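Long-range contacts in uncharacterized protein (Bacteroides thetaiotaomicron VPI-5482, PDB 3KNY), which is of unknown function but belongs to the BT_3535-like family and is probably made as a lipoprotein in its natural form: residues R52-N56 with K90-N96; T48-Y53 with I79-E84; L188-S194 with V210-M216; E20-Y24 with C130-T134. One frame throughout, in Å; residues are numbered along the deposited sequence.

How the contacts relate
Contacts 1 and 3 lie in the same mixed sheet, with centres about 10 Å apart: strand 93-97, paired with strand 53-55 in contact 1, is also a parallel neighbour of strand 204-217, which forms a hairpin with strand 188-201 in contact 3. Contact 2, about 9 Å from contact 1 between centres, shares Arg-52 and Tyr-53 with it and brings helices 40-49 and 66-84 together beside the sheet. Contact 4 fastens an early loop to the edge of the separate three-stranded sheet; its centre is about 12 Å from that of contact 3, which it touches through Leu-132. Along the chain, contacts 1 and 2 are nested within the loop closed by contact 4, and contact 3 follows.

Contact 1 of 4, residues R52-N56 with K90-N96; sequences RYEIN and KYEGFLN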
loop_
_atom_site.group_PDB
_atom_site.type_symbol
_atom_site.label_atom_id
_atom_site.label_comp_id
_atom_site.label_asym_id
_atom_site.label_seq_id
_atom_site.Cartn_x
_atom_site.Cartn_y
_atom_site.Cartn_z
ATOM N N ARG A 52 -3.008 -9.968 7.578
ATOM C CA ARG A 52 -2.409 -8.765 8.198
ATOM C C ARG A 52 -2.341 -7.557 7.286
ATOM O O ARG A 52 -2.196 -6.442 7.785
ATOM C CB ARG A 52 -0.979 -9.049 8.656
ATOM C CG ARG A 52 -0.868 -10.137 9.677
ATOM C CD ARG A 52 -1.350 -9.664 11.022
ATOM N NE ARG A 52 -1.119 -10.712 11.994
ATOM C CZ ARG A 52 -1.915 -11.756 12.166
ATOM N NH1 ARG A 52 -3.030 -11.875 11.450
ATOM N NH2 ARG A 52 -1.591 -12.683 13.068
ATOM N N TYR A 53 -2.412 -7.774 5.975
ATOM C CA TYR A 53 -2.253 -6.706 4.994
ATOM C C TYR A 53 -3.419 -6.727 4.023
ATOM O O TYR A 53 -3.937 -7.800 3.682
ATOM C CB TYR A 53 -0.972 -6.897 4.174
ATOM C CG TYR A 53 0.311 -6.830 4.948
ATOM C CD1 TYR A 53 0.838 -7.960 5.578
ATOM C CD2 TYR A 53 1.024 -5.626 5.034
ATOM C CE1 TYR A 53 2.044 -7.887 6.292
ATOM C CE2 TYR A 53 2.220 -5.541 5.745
ATOM C CZ TYR A 53 2.728 -6.666 6.368
ATOM O OH TYR A 53 3.906 -6.558 7.058
ATOM N N GLU A 54 -3.827 -5.551 3.574
ATOM C CA GLU A 54 -4.826 -5.461 2.547
ATOM C C GLU A 54 -4.034 -5.207 1.296
ATOM O O GLU A 54 -3.421 -4.155 1.159
ATOM C CB GLU A 54 -5.845 -4.386 2.870
ATOM C CG GLU A 54 -6.761 -4.848 4.014
ATOM C CD GLU A 54 -7.653 -3.759 4.573
ATOM O OE1 GLU A 54 -7.185 -2.585 4.676
ATOM O OE2 GLU A 54 -8.810 -4.097 4.933
ATOM N N ILE A 55 -4.046 -6.198 0.402
ATOM C CA ILE A 55 -3.063 -6.333 -0.670
ATOM C C ILE A 55 -3.597 -5.949 -2.057
ATOM O O ILE A 55 -4.697 -6.305 -2.447
ATOM C CB ILE A 55 -2.535 -7.798 -0.704
ATOM C CG1 ILE A 55 -2.011 -8.213 0.679
ATOM C CG2 ILE A 55 -1.444 -7.963 -1.737
ATOM C CD1 ILE A 55 -1.560 -9.694 0.819
ATOM N N ASN A 56 -2.797 -5.203 -2.796
ATOM C CA ASN A 56 -3.093 -4.904 -4.184
ATOM C C ASN A 56 -2.300 -5.894 -5.028
ATOM O O ASN A 56 -1.076 -5.892 -4.989
ATOM C CB ASN A 56 -2.713 -3.468 -4.544
ATOM C CG ASN A 56 -2.920 -3.172 -6.009
ATOM O OD1 ASN A 56 -2.806 -4.060 -6.835
ATOM N ND2 ASN A 56 -3.217 -1.927 -6.341
ATOM N N LYS A 90 -0.785 -7.986 14.446
ATOM C CA LYS A 90 -1.874 -7.010 14.226
ATOM C C LYS A 90 -1.986 -6.518 12.789
ATOM O O LYS A 90 -1.035 -6.580 12.021
ATOM C CB LYS A 90 -1.642 -5.755 15.073
ATOM C CG LYS A 90 -1.924 -5.892 16.547
ATOM C CD LYS A 90 -1.554 -4.593 17.307
ATOM C CE LYS A 90 -0.074 -4.562 17.744
ATOM N NZ LYS A 90 0.276 -5.604 18.782
ATOM N N TYR A 91 -3.146 -5.969 12.450
ATOM C CA TYR A 91 -3.348 -5.332 11.154
ATOM C C TYR A 91 -2.244 -4.323 10.906
ATOM O O TYR A 91 -2.008 -3.482 11.749
ATOM C CB TYR A 91 -4.666 -4.578 11.123
ATOM C CG TYR A 91 -4.857 -3.787 9.846
ATOM C CD1 TYR A 91 -5.140 -4.425 8.647
ATOM C CD2 TYR A 91 -4.732 -2.409 9.836
ATOM C CE1 TYR A 91 -5.302 -3.710 7.491
ATOM C CE2 TYR A 91 -4.888 -1.685 8.680
ATOM C CZ TYR A 91 -5.193 -2.333 7.509
ATOM O OH TYR A 91 -5.353 -1.607 6.347
ATOM N N GLU A 92 -1.608 -4.406 9.741
ATOM C CA GLU A 92 -0.440 -3.586 9.370
ATOM C C GLU A 92 -0.822 -2.357 8.547
ATOM O O GLU A 92 -0.436 -1.238 8.873
ATOM C CB GLU A 92 0.517 -4.428 8.508
ATOM C CG GLU A 92 1.370 -5.383 9.288
ATOM C CD GLU A 92 2.588 -4.710 9.846
ATOM O OE1 GLU A 92 3.605 -4.561 9.114
ATOM O OE2 GLU A 92 2.504 -4.323 11.025
ATOM N N GLY A 93 -1.539 -2.601 7.452
ATOM C CA GLY A 93 -1.982 -1.564 6.536
ATOM C C GLY A 93 -2.111 -2.125 5.132
ATOM O O GLY A 93 -2.284 -3.324 4.952
ATOM N N PHE A 94 -2.001 -1.262 4.136
ATOM C CA PHE A 94 -2.037 -1.680 2.743
ATOM C C PHE A 94 -0.681 -2.215 2.279
ATOM O O PHE A 94 0.328 -1.973 2.953
ATOM C CB PHE A 94 -2.457 -0.516 1.888
ATOM C CG PHE A 94 -3.771 0.069 2.294
ATOM C CD1 PHE A 94 -4.941 -0.640 2.094
ATOM C CD2 PHE A 94 -3.841 1.326 2.892
ATOM C CE1 PHE A 94 -6.170 -0.118 2.461
ATOM C CE2 PHE A 94 -5.080 1.874 3.263
ATOM C CZ PHE A 94 -6.250 1.141 3.043
ATOM N N LEU A 95 -0.680 -2.979 1.170
ATOM C CA LEU A 95 0.546 -3.510 0.552
ATOM C C LEU A 95 0.470 -3.440 -0.978
ATOM O O LEU A 95 -0.538 -3.816 -1.552
ATOM C CB LEU A 95 0.786 -4.953 0.986
ATOM C CG LEU A 95 2.088 -5.633 0.537
ATOM C CD1 LEU A 95 3.269 -4.937 1.175
ATOM C CD2 LEU A 95 2.082 -7.148 0.878
ATOM N N ASN A 96 1.520 -2.908 -1.609
ATOM C CA ASN A 96 1.708 -2.898 -3.070
ATOM C C ASN A 96 2.988 -3.605 -3.355
ATOM O O ASN A 96 3.910 -3.583 -2.537
ATOM C CB ASN A 96 1.977 -1.517 -3.637
ATOM C CG ASN A 96 0.790 -0.651 -3.626
ATOM O OD1 ASN A 96 -0.341 -1.110 -3.660
ATOM N ND2 ASN A 96 1.028 0.629 -3.580
#
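The shortest polar link is the hydrogen bond from Tyr-91 OH to Glu-54 OE1, 2.7 Å; the other carboxylate oxygen, OE2, accepts from the backbone of Met-15. Four main-chain hydrogen bonds then run along the pair: Glu-92 N to Arg-52 O (2.9 Å), Glu-54 N to Gly-93 O (3.0 Å), Leu-95 N to Glu-54 O (3.0 Å) and Asn-56 N to Leu-95 O (2.9 Å). Glu-54 thus bonds through both N and O to residues flanking Phe-94, the pattern of parallel strands. These are the two strands of a beta-alpha-beta unit in which helix 66-84 makes the connection, and their short axes approach to 4.5 Å at a 40° angle. Gly-93, at phi/psi 151/-155, adopts a backbone conformation in which a side chain would strike the preceding carbonyl. On the face bearing Tyr-53, Ile-55 and Leu-95, the tyrosine ring receives a CH-pi contact from Glu-92 CB, 3.8 Å from its centroid, while the Glu-92 carboxylate forms a salt bridge with Lys-186. Farther along, Tyr-53 CD2 meets Leu-95 CB at 4.1 Å and Ile-55 CG1 meets Leu-95 CD2 at 4.2 Å, Ile-55 and Leu-95 both also touching Met-49 of helix 40-49.

Contact 2 of 4, residues T48-Y53 with I79-E84; sequences TMSSRY and ICERIE
The end of helix 40-49 and the turn after it pack against the last part of helix 66-84, the helix of a beta-alpha-beta unit; no hydrogen bond crosses. Residues 79-84 are helical (Ile-83 N to Ile-79 O 2.9 Å). Thr-48, helical and pointing toward 79-84, sets CG2 3.6 Å from Cys-80 SG, and its O lies 3.7 Å from CD1 of Ile-83 (chi1 m, chi2 t). Selenomethionine Met-49 has its CA 6.2 Å from that of Cys-80; its side chain (chi1 -147°, chi2 p, chi3 t) carries CE to 3.3 Å from Ile-79 CD1 and SE to 4.0 Å from Cys-80 SG. The chain then turns: Ser-51 N and OG both donate to Thr-48 O (3.1 and 2.5 Å), and Arg-52 N and Tyr-53 N to Met-49 O (3.1 and 3.0 Å). Arg-52 (chi1 and chi2 m) lays CG 3.6 Å from Ile-83 CD1 and one guanidinium face over Ile-83 CG2, its NE bonded to Ile-88 O. Tyr-53, extended (phi/psi -128/146) and chi1 m, brings CE1 to 3.8 Å from Ile-79 CG2.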
loop_
_atom_site.group_PDB
_atom_site.type_symbol
_atom_site.label_atom_id
_atom_site.label_comp_id
_atom_site.label_asym_id
_atom_site.label_seq_id
_atom_site.Cartn_x
_atom_site.Cartn_y
_atom_site.Cartn_z
ATOM N N THR A 48 -1.728 -16.239 4.206
ATOM C CA THR A 48 -1.152 -15.810 5.499
ATOM C C THR A 48 -1.009 -14.278 5.562
ATOM O O THR A 48 -1.334 -13.620 6.552
ATOM C CB THR A 48 0.251 -16.432 5.727
ATOM O OG1 THR A 48 0.124 -17.840 5.918
ATOM C CG2 THR A 48 0.964 -15.791 6.952
HETATM N N MSE A 49 -0.515 -13.752 4.454
HETATM C CA MSE A 49 -0.206 -12.356 4.276
HETATM C C MSE A 49 -1.498 -11.541 4.338
HETATM O O MSE A 49 -1.532 -10.471 4.937
HETATM C CB MSE A 49 0.490 -12.217 2.914
HETATM C CG MSE A 49 1.506 -11.156 2.841
HETATM SE SE MSE A 49 3.142 -11.411 3.876
HETATM C CE MSE A 49 3.628 -9.572 3.431
ATOM N N SER A 50 -2.578 -12.081 3.768
ATOM C CA SER A 50 -3.862 -11.365 3.723
ATOM C C SER A 50 -4.524 -11.285 5.095
ATOM O O SER A 50 -5.548 -10.624 5.249
ATOM C CB SER A 50 -4.837 -12.015 2.724
ATOM O OG SER A 50 -5.476 -13.150 3.298
ATOM N N SER A 51 -3.960 -11.971 6.086
ATOM C CA SER A 51 -4.492 -11.903 7.443
ATOM C C SER A 51 -3.981 -10.663 8.171
ATOM O O SER A 51 -4.428 -10.377 9.276
ATOM C CB SER A 51 -4.076 -13.129 8.234
ATOM O OG SER A 51 -2.716 -13.046 8.605
ATOM N N ARG A 52 -3.008 -9.968 7.578
ATOM C CA ARG A 52 -2.409 -8.765 8.198
ATOM C C ARG A 52 -2.341 -7.557 7.286
ATOM O O ARG A 52 -2.196 -6.442 7.785
ATOM C CB ARG A 52 -0.979 -9.049 8.656
ATOM C CG ARG A 52 -0.868 -10.137 9.677
ATOM C CD ARG A 52 -1.350 -9.664 11.022
ATOM N NE ARG A 52 -1.119 -10.712 11.994
ATOM C CZ ARG A 52 -1.915 -11.756 12.166
ATOM N NH1 ARG A 52 -3.030 -11.875 11.450
ATOM N NH2 ARG A 52 -1.591 -12.683 13.068
ATOM N N TYR A 53 -2.412 -7.774 5.975
ATOM C CA TYR A 53 -2.253 -6.706 4.994
ATOM C C TYR A 53 -3.419 -6.727 4.023
ATOM O O TYR A 53 -3.937 -7.800 3.682
ATOM C CB TYR A 53 -0.972 -6.897 4.174
ATOM C CG TYR A 53 0.311 -6.830 4.948
ATOM C CD1 TYR A 53 0.838 -7.960 5.578
ATOM C CD2 TYR A 53 1.024 -5.626 5.034
ATOM C CE1 TYR A 53 2.044 -7.887 6.292
ATOM C CE2 TYR A 53 2.220 -5.541 5.745
ATOM C CZ TYR A 53 2.728 -6.666 6.368
ATOM O OH TYR A 53 3.906 -6.558 7.058
ATOM N N ILE A 79 8.163 -12.367 5.846
ATOM C CA ILE A 79 7.077 -11.708 6.581
ATOM C C ILE A 79 6.118 -12.747 7.196
ATOM O O ILE A 79 5.728 -12.628 8.358
ATOM C CB ILE A 79 6.296 -10.676 5.683
ATOM C CG1 ILE A 79 7.222 -9.515 5.295
ATOM C CG2 ILE A 79 5.066 -10.143 6.413
ATOM C CD1 ILE A 79 6.785 -8.713 4.081
ATOM N N CYS A 80 5.763 -13.772 6.416
ATOM C CA CYS A 80 4.880 -14.842 6.890
ATOM C C CYS A 80 5.460 -15.549 8.103
ATOM O O CYS A 80 4.745 -15.898 9.043
ATOM C CB CYS A 80 4.665 -15.866 5.790
ATOM S SG CYS A 80 3.507 -15.367 4.508
ATOM N N GLU A 81 6.764 -15.771 8.071
ATOM C CA GLU A 81 7.434 -16.354 9.210
ATOM C C GLU A 81 7.219 -15.530 10.471
ATOM O O GLU A 81 7.020 -16.088 11.551
ATOM C CB GLU A 81 8.926 -16.513 8.934
ATOM C CG GLU A 81 9.710 -17.080 10.123
ATOM C CD GLU A 81 10.838 -17.994 9.703
ATOM O OE1 GLU A 81 11.078 -18.126 8.477
ATOM O OE2 GLU A 81 11.472 -18.598 10.604
ATOM N N ARG A 82 7.248 -14.208 10.332
ATOM C CA ARG A 82 7.019 -13.331 11.475
ATOM C C ARG A 82 5.568 -13.315 11.897
ATOM O O ARG A 82 5.277 -13.215 13.086
ATOM C CB ARG A 82 7.491 -11.927 11.159
ATOM C CG ARG A 82 8.969 -11.909 10.936
ATOM C CD ARG A 82 9.405 -10.855 9.967
ATOM N NE ARG A 82 10.857 -10.879 9.921
ATOM C CZ ARG A 82 11.641 -10.328 10.843
ATOM N NH1 ARG A 82 11.128 -9.674 11.879
ATOM N NH2 ARG A 82 12.952 -10.421 10.724
ATOM N N ILE A 83 4.662 -13.415 10.926
ATOM C CA ILE A 83 3.234 -13.509 11.228
ATOM C C ILE A 83 3.042 -14.803 11.986
ATOM O O ILE A 83 2.456 -14.792 13.050
ATOM C CB ILE A 83 2.325 -13.471 9.965
ATOM C CG1 ILE A 83 2.493 -12.127 9.237
ATOM C CG2 ILE A 83 0.873 -13.676 10.355
ATOM C CD1 ILE A 83 1.662 -11.954 7.953
ATOM N N GLU A 84 3.581 -15.901 11.463
ATOM C CA GLU A 84 3.465 -17.217 12.125
ATOM C C GLU A 84 4.128 -17.245 13.506
ATOM O O GLU A 84 3.586 -17.838 14.437
ATOM C CB GLU A 84 4.027 -18.345 11.246
ATOM C CG GLU A 84 3.085 -18.794 10.142
ATOM C CD GLU A 84 3.766 -19.632 9.058
ATOM O OE1 GLU A 84 4.770 -20.322 9.361
ATOM O OE2 GLU A 84 3.285 -19.600 7.895
#

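Contact 3 of 4, residues L188-S194 with V210-M216; sequences LIAASCS and VQKTGFM
At the apolar centre, selenomethionine Met-216 (chi m, t, m) sets CE 3.6 Å from Ile-189 CG2 and 3.8 Å from Ala-191 CB; farther along this face, Cys-193 SG lies 3.9 Å from Val-210 CG1. The face rests on strand 140-149 through Tyr-147, Ala-143 and Val-145, and on Leu-132 of strand 124-134. Phe-215, chi1 m, points to the other face, its CE2 3.7 Å from Ala-190 CB and its CD2 3.6 Å from Leu-188 CD1. The backbones are extended throughout and form the antiparallel hairpin of strands 188-201 and 204-217, with segment axes 4.6 Å apart at closest and directions 157° apart. Hydrogen-bonded pairs are Ile-189 with Met-216 (N to O 3.0 Å, and Met-216 N to Ile-189 O 2.9 Å), Ala-191 with Gly-214 (both bonds 2.9 Å between N and O) and Cys-193 with Lys-212 (Cys-193 N to Lys-212 O 3.0 Å, Lys-212 N to Cys-193 O 3.2 Å). Between them fall the non-hydrogen-bonded pairs 190-215, 192-213 and 194-211. In the middle one, Ser-192 and Thr-213, both chi1 m, join OG to OG1 at 2.6 Å. Beyond it, Ser-194 OG packs against Gln-211 CG at 3.6 Å. The face of Ile-189, Ala-191, Cys-193 and Met-216 is thus largely apolar and buried on the second sheet; the other passes from buried Phe-215 to partly exposed, polar Ser-192, Thr-213, Ser-194 and Gln-211.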
loop_
_atom_site.group_PDB
_atom_site.type_symbol
_atom_site.label_atom_id
_atom_site.label_comp_id
_atom_site.label_asym_id
_atom_site.label_seq_id
_atom_site.Cartn_x
_atom_site.Cartn_y
_atom_site.Cartn_z
ATOM N N LEU A 188 10.378 -3.931 3.732
ATOM C CA LEU A 188 9.327 -3.137 3.082
ATOM C C LEU A 188 9.610 -1.639 3.209
ATOM O O LEU A 188 10.291 -1.211 4.141
ATOM C CB LEU A 188 7.977 -3.409 3.757
ATOM C CG LEU A 188 7.408 -4.820 3.706
ATOM C CD1 LEU A 188 6.120 -4.876 4.539
ATOM C CD2 LEU A 188 7.147 -5.222 2.268
ATOM N N ILE A 189 9.065 -0.851 2.283
ATOM C CA ILE A 189 9.012 0.603 2.426
ATOM C C ILE A 189 7.673 0.903 3.067
ATOM O O ILE A 189 6.698 0.352 2.637
ATOM C CB ILE A 189 9.109 1.305 1.066
ATOM C CG1 ILE A 189 10.473 1.014 0.414
ATOM C CG2 ILE A 189 8.945 2.802 1.202
ATOM C CD1 ILE A 189 10.586 1.471 -1.050
ATOM N N ALA A 190 7.648 1.729 4.127
ATOM C CA ALA A 190 6.415 2.145 4.842
ATOM C C ALA A 190 6.216 3.608 4.602
ATOM O O ALA A 190 7.120 4.376 4.863
ATOM C CB ALA A 190 6.531 1.931 6.345
ATOM N N ALA A 191 5.041 3.989 4.106
ATOM C CA ALA A 191 4.686 5.392 3.884
ATOM C C ALA A 191 3.433 5.649 4.725
ATOM O O ALA A 191 2.482 4.854 4.685
ATOM C CB ALA A 191 4.410 5.672 2.378
ATOM N N SER A 192 3.431 6.734 5.499
ATOM C CA SER A 192 2.307 7.024 6.372
ATOM C C SER A 192 1.890 8.443 6.241
ATOM O O SER A 192 2.683 9.292 5.854
ATOM C CB SER A 192 2.671 6.793 7.836
ATOM O OG SER A 192 2.817 5.413 8.091
ATOM N N CYS A 193 0.644 8.711 6.606
ATOM C CA CYS A 193 0.222 10.065 6.726
ATOM C C CYS A 193 -0.583 10.232 7.994
ATOM O O CYS A 193 -1.140 9.265 8.531
ATOM C CB CYS A 193 -0.564 10.479 5.516
ATOM S SG CYS A 193 -2.205 9.796 5.482
ATOM N N SER A 194 -0.571 11.462 8.484
ATOM C CA SER A 194 -1.343 11.854 9.618
ATOM C C SER A 194 -1.633 13.345 9.468
ATOM O O SER A 194 -0.755 14.159 9.649
ATOM C CB SER A 194 -0.558 11.587 10.887
ATOM O OG SER A 194 -1.334 11.962 12.011
ATOM N N VAL A 210 -7.013 11.924 8.648
ATOM C CA VAL A 210 -6.615 10.648 8.082
ATOM C C VAL A 210 -5.282 10.164 8.636
ATOM O O VAL A 210 -4.283 10.854 8.553
ATOM C CB VAL A 210 -6.483 10.736 6.579
ATOM C CG1 VAL A 210 -6.021 9.384 6.015
ATOM C CG2 VAL A 210 -7.823 11.195 5.957
ATOM N N GLN A 211 -5.269 8.966 9.203
ATOM C CA GLN A 211 -4.036 8.363 9.692
ATOM C C GLN A 211 -3.947 6.973 9.069
ATOM O O GLN A 211 -4.679 6.078 9.487
ATOM C CB GLN A 211 -4.056 8.275 11.206
ATOM C CG GLN A 211 -4.096 9.597 11.898
ATOM C CD GLN A 211 -4.247 9.453 13.410
ATOM O OE1 GLN A 211 -5.315 9.251 13.923
ATOM N NE2 GLN A 211 -3.169 9.562 14.102
ATOM N N LYS A 212 -3.067 6.796 8.077
ATOM C CA LYS A 212 -2.941 5.530 7.350
ATOM C C LYS A 212 -1.513 5.152 7.015
ATOM O O LYS A 212 -0.651 6.011 6.961
ATOM C CB LYS A 212 -3.754 5.594 6.040
ATOM C CG LYS A 212 -5.225 5.773 6.284
ATOM C CD LYS A 212 -6.066 4.709 5.659
ATOM C CE LYS A 212 -7.061 4.207 6.637
ATOM N NZ LYS A 212 -7.910 3.142 6.103
ATOM N N THR A 213 -1.279 3.863 6.770
ATOM C CA THR A 213 0.042 3.371 6.408
ATOM C C THR A 213 -0.065 2.365 5.263
ATOM O O THR A 213 -0.888 1.470 5.275
ATOM C CB THR A 213 0.760 2.728 7.605
ATOM O OG1 THR A 213 0.967 3.715 8.625
ATOM C CG2 THR A 213 2.118 2.163 7.215
ATOM N N GLY A 214 0.764 2.558 4.260
ATOM C CA GLY A 214 0.857 1.661 3.160
ATOM C C GLY A 214 2.280 1.145 3.051
ATOM O O GLY A 214 3.251 1.892 3.270
ATOM N N PHE A 215 2.389 -0.136 2.698
ATOM C CA PHE A 215 3.660 -0.810 2.548
ATOM C C PHE A 215 3.922 -1.144 1.094
ATOM O O PHE A 215 3.004 -1.351 0.310
ATOM C CB PHE A 215 3.699 -2.072 3.414
ATOM C CG PHE A 215 3.712 -1.785 4.896
ATOM C CD1 PHE A 215 2.538 -1.639 5.593
ATOM C CD2 PHE A 215 4.918 -1.610 5.575
ATOM C CE1 PHE A 215 2.549 -1.365 6.969
ATOM C CE2 PHE A 215 4.950 -1.330 6.935
ATOM C CZ PHE A 215 3.750 -1.207 7.633
HETATM N N MSE A 216 5.196 -1.195 0.738
HETATM C CA MSE A 216 5.591 -1.449 -0.626
HETATM C C MSE A 216 6.750 -2.451 -0.675
HETATM O O MSE A 216 7.759 -2.278 0.023
HETATM C CB MSE A 216 5.983 -0.127 -1.264
HETATM C CG MSE A 216 4.818 0.780 -1.477
HETATM SE SE MSE A 216 5.348 2.538 -2.037
HETATM C CE MSE A 216 5.745 3.368 -0.339
#

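Contact 4 of 4, residues E20-Y24 with C130-T134; sequences ENPEY and CTLYT
Hydrogen bonds from side chains dominate this junction between an irregular loop, 20-24, and strand 130-134, whose closest CA pair is Asn-21 and Thr-134 at 5.9 Å. Asn-21 (chi1 t) donates from ND2 to Thr-131 O at 3.0 Å, and its OD1 lies 3.2 Å from Thr-134 OG1. Tyr-24 (chi1 m) accepts at OH from Thr-131 N, 3.3 Å, and a weak bond joins Thr-131 OG1 to Glu-23 OE1 at 3.4 Å, with Glu-23 chi1 p. Within the loop, Tyr-24 N bonds to Asn-21 O (3.1 Å), closing a type I beta turn through Pro-22 and Glu-23. Nonpolar contact is slight: Tyr-24 CE2 stands 4.3 Å from Thr-131 CB, and its ring meets that of Phe-94. Thr-131 and Thr-134, both chi1 m, point toward the loop, while Leu-132 and Tyr-133 point away. Leu-132 has phi/psi -83/-27, and both it and Tyr-133 face Ile-141 on the neighbouring strand: a classic beta bulge in an outermost strand of the antiparallel sheet.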
loop_
_atom_site.group_PDB
_atom_site.type_symbol
_atom_site.label_atom_id
_atom_site.label_comp_id
_atom_site.label_asym_id
_atom_site.label_seq_id
_atom_site.Cartn_x
_atom_site.Cartn_y
_atom_site.Cartn_z
ATOM N N GLU A 20 -14.116 0.724 -0.087
ATOM C CA GLU A 20 -13.362 1.806 0.597
ATOM C C GLU A 20 -12.000 2.182 -0.019
ATOM O O GLU A 20 -11.612 3.352 -0.037
ATOM C CB GLU A 20 -13.129 1.470 2.071
ATOM C CG GLU A 20 -14.372 1.110 2.858
ATOM C CD GLU A 20 -14.107 1.089 4.348
ATOM O OE1 GLU A 20 -12.930 1.235 4.740
ATOM O OE2 GLU A 20 -15.071 0.919 5.125
ATOM N N ASN A 21 -11.241 1.181 -0.433
ATOM C CA ASN A 21 -9.999 1.403 -1.153
ATOM C C ASN A 21 -9.997 0.238 -2.128
ATOM O O ASN A 21 -9.400 -0.805 -1.881
ATOM C CB ASN A 21 -8.770 1.454 -0.215
ATOM C CG ASN A 21 -7.612 2.298 -0.800
ATOM O OD1 ASN A 21 -7.768 2.943 -1.847
ATOM N ND2 ASN A 21 -6.454 2.293 -0.122
ATOM N N PRO A 22 -10.730 0.407 -3.237
ATOM C CA PRO A 22 -11.101 -0.714 -4.110
ATOM C C PRO A 22 -9.938 -1.446 -4.775
ATOM O O PRO A 22 -10.109 -2.600 -5.151
ATOM C CB PRO A 22 -12.011 -0.057 -5.158
ATOM C CG PRO A 22 -11.549 1.369 -5.224
ATOM C CD PRO A 22 -11.048 1.718 -3.841
ATOM N N GLU A 23 -8.774 -0.805 -4.894
ATOM C CA GLU A 23 -7.609 -1.451 -5.515
ATOM C C GLU A 23 -6.938 -2.495 -4.599
ATOM O O GLU A 23 -6.032 -3.200 -5.044
ATOM C CB GLU A 23 -6.593 -0.392 -6.033
ATOM C CG GLU A 23 -5.698 0.355 -4.970
ATOM C CD GLU A 23 -4.818 1.512 -5.573
ATOM O OE1 GLU A 23 -5.420 2.435 -6.169
ATOM O OE2 GLU A 23 -3.545 1.515 -5.442
ATOM N N TYR A 24 -7.404 -2.601 -3.351
ATOM C CA TYR A 24 -6.843 -3.497 -2.338
ATOM C C TYR A 24 -7.830 -4.578 -1.842
ATOM O O TYR A 24 -9.009 -4.304 -1.610
ATOM C CB TYR A 24 -6.368 -2.665 -1.119
ATOM C CG TYR A 24 -5.226 -1.710 -1.439
ATOM C CD1 TYR A 24 -3.892 -2.122 -1.367
ATOM C CD2 TYR A 24 -5.477 -0.403 -1.816
ATOM C CE1 TYR A 24 -2.853 -1.262 -1.683
ATOM C CE2 TYR A 24 -4.437 0.470 -2.122
ATOM C CZ TYR A 24 -3.136 0.032 -2.067
ATOM O OH TYR A 24 -2.134 0.906 -2.396
ATOM N N CYS A 130 1.350 4.520 -3.891
ATOM C CA CYS A 130 0.531 3.881 -2.901
ATOM C C CYS A 130 -0.695 4.718 -2.546
ATOM O O CYS A 130 -0.557 5.884 -2.226
ATOM C CB CYS A 130 1.439 3.812 -1.708
ATOM S SG CYS A 130 0.723 2.921 -0.619
ATOM N N THR A 131 -1.894 4.165 -2.605
ATOM C CA THR A 131 -3.062 4.977 -2.293
ATOM C C THR A 131 -3.381 4.737 -0.857
ATOM O O THR A 131 -3.775 3.638 -0.498
ATOM C CB THR A 131 -4.253 4.646 -3.159
ATOM O OG1 THR A 131 -3.919 4.979 -4.503
ATOM C CG2 THR A 131 -5.469 5.450 -2.730
ATOM N N LEU A 132 -3.206 5.767 -0.037
ATOM C CA LEU A 132 -3.368 5.627 1.400
ATOM C C LEU A 132 -4.812 5.736 1.807
ATOM O O LEU A 132 -5.191 5.169 2.824
ATOM C CB LEU A 132 -2.558 6.665 2.157
ATOM C CG LEU A 132 -1.046 6.491 2.117
ATOM C CD1 LEU A 132 -0.401 7.645 2.888
ATOM C CD2 LEU A 132 -0.653 5.120 2.693
ATOM N N TYR A 133 -5.613 6.457 1.025
ATOM C CA TYR A 133 -6.992 6.712 1.413
ATOM C C TYR A 133 -7.800 7.201 0.238
ATOM O O TYR A 133 -7.272 7.891 -0.625
ATOM C CB TYR A 133 -7.046 7.722 2.563
ATOM C CG TYR A 133 -8.426 8.261 2.847
ATOM C CD1 TYR A 133 -9.344 7.519 3.539
ATOM C CD2 TYR A 133 -8.814 9.516 2.395
ATOM C CE1 TYR A 133 -10.619 8.007 3.794
ATOM C CE2 TYR A 133 -10.079 10.012 2.646
ATOM C CZ TYR A 133 -10.977 9.246 3.344
ATOM O OH TYR A 133 -12.234 9.713 3.588
ATOM N N THR A 134 -9.077 6.810 0.195
ATOM C CA THR A 134 -10.002 7.265 -0.863
ATOM C C THR A 134 -11.338 7.553 -0.256
ATOM O O THR A 134 -11.944 6.678 0.314
ATOM C CB THR A 134 -10.215 6.221 -1.967
ATOM O OG1 THR A 134 -8.945 5.855 -2.523
ATOM C CG2 THR A 134 -11.064 6.803 -3.032
#